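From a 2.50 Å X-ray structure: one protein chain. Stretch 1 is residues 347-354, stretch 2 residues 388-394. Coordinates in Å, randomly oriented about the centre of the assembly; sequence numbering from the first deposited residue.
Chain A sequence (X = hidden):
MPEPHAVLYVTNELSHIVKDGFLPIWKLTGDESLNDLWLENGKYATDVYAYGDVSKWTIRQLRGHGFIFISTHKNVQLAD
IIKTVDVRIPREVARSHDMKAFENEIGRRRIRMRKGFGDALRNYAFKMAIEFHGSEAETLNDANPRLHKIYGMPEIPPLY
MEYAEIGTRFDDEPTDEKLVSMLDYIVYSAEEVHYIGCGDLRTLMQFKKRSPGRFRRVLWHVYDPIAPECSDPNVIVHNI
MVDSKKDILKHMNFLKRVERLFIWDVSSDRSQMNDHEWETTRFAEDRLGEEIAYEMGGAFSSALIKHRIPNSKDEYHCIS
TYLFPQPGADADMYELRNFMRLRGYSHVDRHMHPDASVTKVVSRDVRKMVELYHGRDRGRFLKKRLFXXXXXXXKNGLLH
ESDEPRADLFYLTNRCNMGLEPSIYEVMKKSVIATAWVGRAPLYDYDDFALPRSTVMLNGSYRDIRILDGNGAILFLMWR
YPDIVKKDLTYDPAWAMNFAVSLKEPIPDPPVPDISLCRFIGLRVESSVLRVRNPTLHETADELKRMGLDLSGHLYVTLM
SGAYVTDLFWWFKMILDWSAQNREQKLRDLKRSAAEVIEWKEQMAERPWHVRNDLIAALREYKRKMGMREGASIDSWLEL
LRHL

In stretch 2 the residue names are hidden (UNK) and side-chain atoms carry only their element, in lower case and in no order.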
# COMPACT_ATOMS: atom_id res chain seq x y z
N HIS A 347 2.29 -22.33 -2.51
CA HIS A 347 1.25 -21.42 -2.03
C HIS A 347 1.00 -20.27 -3.02
O HIS A 347 0.03 -19.54 -2.88
CB HIS A 347 1.61 -20.88 -0.65
CG HIS A 347 1.90 -21.94 0.36
ND1 HIS A 347 0.91 -22.74 0.93
CD2 HIS A 347 3.06 -22.33 0.93
CE1 HIS A 347 1.46 -23.57 1.79
NE2 HIS A 347 2.77 -23.35 1.81
N VAL A 348 1.88 -20.12 -4.00
CA VAL A 348 1.71 -19.12 -5.04
C VAL A 348 1.59 -19.81 -6.39
O VAL A 348 2.45 -20.62 -6.76
CB VAL A 348 2.90 -18.11 -5.08
CG1 VAL A 348 2.81 -17.20 -6.30
CG2 VAL A 348 2.95 -17.28 -3.81
N ASP A 349 0.53 -19.47 -7.12
CA ASP A 349 0.37 -19.95 -8.48
C ASP A 349 1.37 -19.29 -9.45
O ASP A 349 1.15 -18.17 -9.95
CB ASP A 349 -1.07 -19.76 -8.96
CG ASP A 349 -1.32 -20.35 -10.32
OD1 ASP A 349 -0.37 -20.94 -10.89
OD2 ASP A 349 -2.46 -20.23 -10.82
N ARG A 350 2.47 -19.99 -9.71
CA ARG A 350 3.49 -19.51 -10.62
C ARG A 350 3.37 -20.13 -12.01
O ARG A 350 4.33 -20.11 -12.76
CB ARG A 350 4.89 -19.75 -10.05
CG ARG A 350 5.21 -18.92 -8.82
CD ARG A 350 6.58 -19.20 -8.28
NE ARG A 350 6.77 -18.48 -7.03
CZ ARG A 350 6.57 -19.00 -5.82
NH1 ARG A 350 6.18 -20.27 -5.67
NH2 ARG A 350 6.76 -18.24 -4.75
N HIS A 351 2.20 -20.65 -12.37
CA HIS A 351 2.05 -21.28 -13.68
C HIS A 351 2.36 -20.34 -14.85
O HIS A 351 2.87 -20.79 -15.87
CB HIS A 351 0.72 -22.05 -13.84
CG HIS A 351 -0.44 -21.23 -14.35
ND1 HIS A 351 -0.96 -21.39 -15.61
CD2 HIS A 351 -1.19 -20.27 -13.75
CE1 HIS A 351 -1.98 -20.56 -15.78
NE2 HIS A 351 -2.14 -19.87 -14.66
N MET A 352 2.11 -19.04 -14.68
CA MET A 352 2.42 -18.04 -15.70
C MET A 352 3.90 -18.00 -16.09
O MET A 352 4.24 -17.66 -17.22
CB MET A 352 1.94 -16.64 -15.30
CG MET A 352 0.42 -16.41 -15.47
SD MET A 352 -0.27 -17.07 -17.00
CE MET A 352 -1.97 -16.52 -16.87
N HIS A 353 4.78 -18.33 -15.14
CA HIS A 353 6.20 -18.50 -15.44
C HIS A 353 6.36 -19.85 -16.12
O HIS A 353 5.96 -20.88 -15.56
CB HIS A 353 7.04 -18.44 -14.17
CG HIS A 353 6.82 -17.19 -13.37
ND1 HIS A 353 7.42 -15.99 -13.68
CD2 HIS A 353 6.03 -16.96 -12.30
CE1 HIS A 353 7.03 -15.07 -12.82
NE2 HIS A 353 6.18 -15.63 -11.97
N PRO A 354 6.91 -19.86 -17.35
CA PRO A 354 7.03 -21.14 -18.07
C PRO A 354 7.87 -22.18 -17.32
O PRO A 354 8.91 -21.84 -16.74
CB PRO A 354 7.70 -20.74 -19.40
CG PRO A 354 8.25 -19.39 -19.20
CD PRO A 354 7.43 -18.73 -18.12
N UNK A 388 9.04 -9.12 -6.57
CA UNK A 388 7.67 -8.93 -7.03
C UNK A 388 7.32 -9.82 -8.23
O UNK A 388 6.18 -10.27 -8.38
c UNK A 388 7.49 -6.48 -6.24
c UNK A 388 7.44 -7.47 -7.42
o UNK A 388 7.95 -4.76 -7.85
c UNK A 388 7.63 -5.02 -6.67
o UNK A 388 7.42 -4.13 -5.81
N UNK A 389 8.31 -10.07 -9.07
CA UNK A 389 8.06 -10.83 -10.27
C UNK A 389 7.92 -12.32 -9.96
O UNK A 389 7.11 -13.02 -10.57
n UNK A 389 7.87 -11.89 -14.52
c UNK A 389 9.12 -10.59 -11.33
c UNK A 389 7.71 -11.03 -13.46
c UNK A 389 8.78 -11.21 -12.65
c UNK A 389 8.99 -12.57 -14.36
n UNK A 389 9.55 -12.19 -13.23
N UNK A 390 8.72 -12.79 -9.02
CA UNK A 390 8.71 -14.19 -8.66
C UNK A 390 7.46 -14.58 -7.86
O UNK A 390 6.93 -15.68 -8.04
c UNK A 390 11.30 -14.51 -8.74
c UNK A 390 11.28 -15.37 -10.01
c UNK A 390 10.00 -14.58 -7.92
c UNK A 390 12.50 -14.89 -7.89
N UNK A 391 6.98 -13.66 -7.03
CA UNK A 391 6.06 -14.00 -5.96
C UNK A 391 4.66 -13.39 -6.06
O UNK A 391 3.86 -13.56 -5.14
c UNK A 391 6.70 -13.66 -4.59
n UNK A 391 8.16 -15.69 -4.36
c UNK A 391 8.02 -14.33 -4.36
c UNK A 391 9.25 -13.82 -4.13
n UNK A 391 10.11 -14.88 -4.00
c UNK A 391 9.43 -16.00 -4.14
N UNK A 392 4.38 -12.66 -7.14
CA UNK A 392 3.05 -12.08 -7.36
C UNK A 392 2.45 -12.69 -8.62
O UNK A 392 3.11 -12.78 -9.65
c UNK A 392 3.12 -10.53 -7.54
c UNK A 392 1.83 -9.98 -8.15
c UNK A 392 3.42 -9.84 -6.21
c UNK A 392 3.93 -8.41 -6.36
N UNK A 393 1.20 -13.11 -8.53
CA UNK A 393 0.50 -13.56 -9.72
C UNK A 393 0.14 -12.35 -10.57
O UNK A 393 -0.53 -11.42 -10.12
c UNK A 393 -0.45 -15.45 -8.35
c UNK A 393 -1.30 -15.04 -10.67
c UNK A 393 -0.77 -14.39 -9.39
N UNK A 394 0.62 -12.37 -11.80
CA UNK A 394 0.38 -11.30 -12.78
C UNK A 394 -1.07 -11.42 -13.27
O UNK A 394 -1.42 -12.42 -13.90
c UNK A 394 3.17 -7.58 -15.79
n UNK A 394 3.70 -7.54 -14.57
c UNK A 394 1.41 -11.39 -13.93
n UNK A 394 2.70 -8.72 -16.29
n UNK A 394 3.11 -6.47 -16.50
c UNK A 394 1.42 -10.18 -14.84
c UNK A 394 2.71 -10.01 -15.60

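Position 388 sits in a helix that begins earlier in the chain. Its side chain is a run of three carbons, the third carrying two oxygens, which is a carboxylate on a two-methylene stem: Glu-388. It stays out of reach of stretch 1, and its acid is satisfied elsewhere in the structure. The backbone O of Glu-388 accepts a weak hydrogen bond from N of position 392, 3.2 Å away.

Position 389 carries one carbon and then a five-membered ring of three carbons and two nitrogens. Its CA-to-CB bond points sideways, yet the ring comes close to stretch 1 and offers a face to the edge of the His-353 ring. The residue is His-389. The planes meet at 85° with centroids 4.8 Å apart, and CE1 of His-353 lies 3.5 Å from CE1 of His-389. The same edge of His-353 also meets the backbone: its CE1 is 3.0 Å from O of His-389. One imidazole edge thus packs against both the ring and the carbonyl of a single residue.

At 390 there are four carbons, forked at the second, the pattern of leucine. The CA-to-CB bond of Leu-390 points sideways and its side chain makes no close contact with stretch 1; the polar contact is made by its carbonyl. Arg-350 NE donates a hydrogen bond to Leu-390 O at 3.0 Å with an angle of 148°, so this bond depends on where the backbone places O, not on the leucine side chain.

Position 391 again shows one carbon followed by a ring of three carbons and two nitrogens. One ring nitrogen lies 2.9 Å from NH2 of Arg-350, near the ring plane, where the lone pair of an imidazole nitrogen can accept a hydrogen bond. The residue is His-391, and the nitrogen is ND1, receiving a hydrogen bond at 152°. Although CA-to-CB points away from stretch 1, the m rotamer at chi1 leaves ND1 accessible to the arginine. His-391 NE2 is engaged elsewhere in the structure.

Position 392 has four carbons, forked at the first, with one arm two carbons long: Ile-392. Its CA-to-CB bond points away from stretch 1, and its side chain stays out of contact with it.

At 393, one carbon carries two more. One of these methyls lies 4.2 Å from CG1 of Val-348 and 3.5 Å from O of Asp-349, giving the contact an apolar patch beside a loop carbonyl. The residue is Val-393, and the methyl is CG2.

Position 394 shows three carbons, a nitrogen, and a carbon bearing two more nitrogens, the guanidinium of Arg-394. CA-to-CB points toward stretch 1, but the chain's end leads away.

The contact works by reading the late part of a helix and the segment after it with an irregular loop. A type I turn from Arg-350 to His-353 carries two of the key side chains at its ends. The extended Arg-350 presents two donors near its guanidinium plane to a carbonyl and an imidazole on successive residues, while His-353 adds its edge-to-face pairing and the valines supply apolar packing.

Stretch 2 388-394: EHLHIVR
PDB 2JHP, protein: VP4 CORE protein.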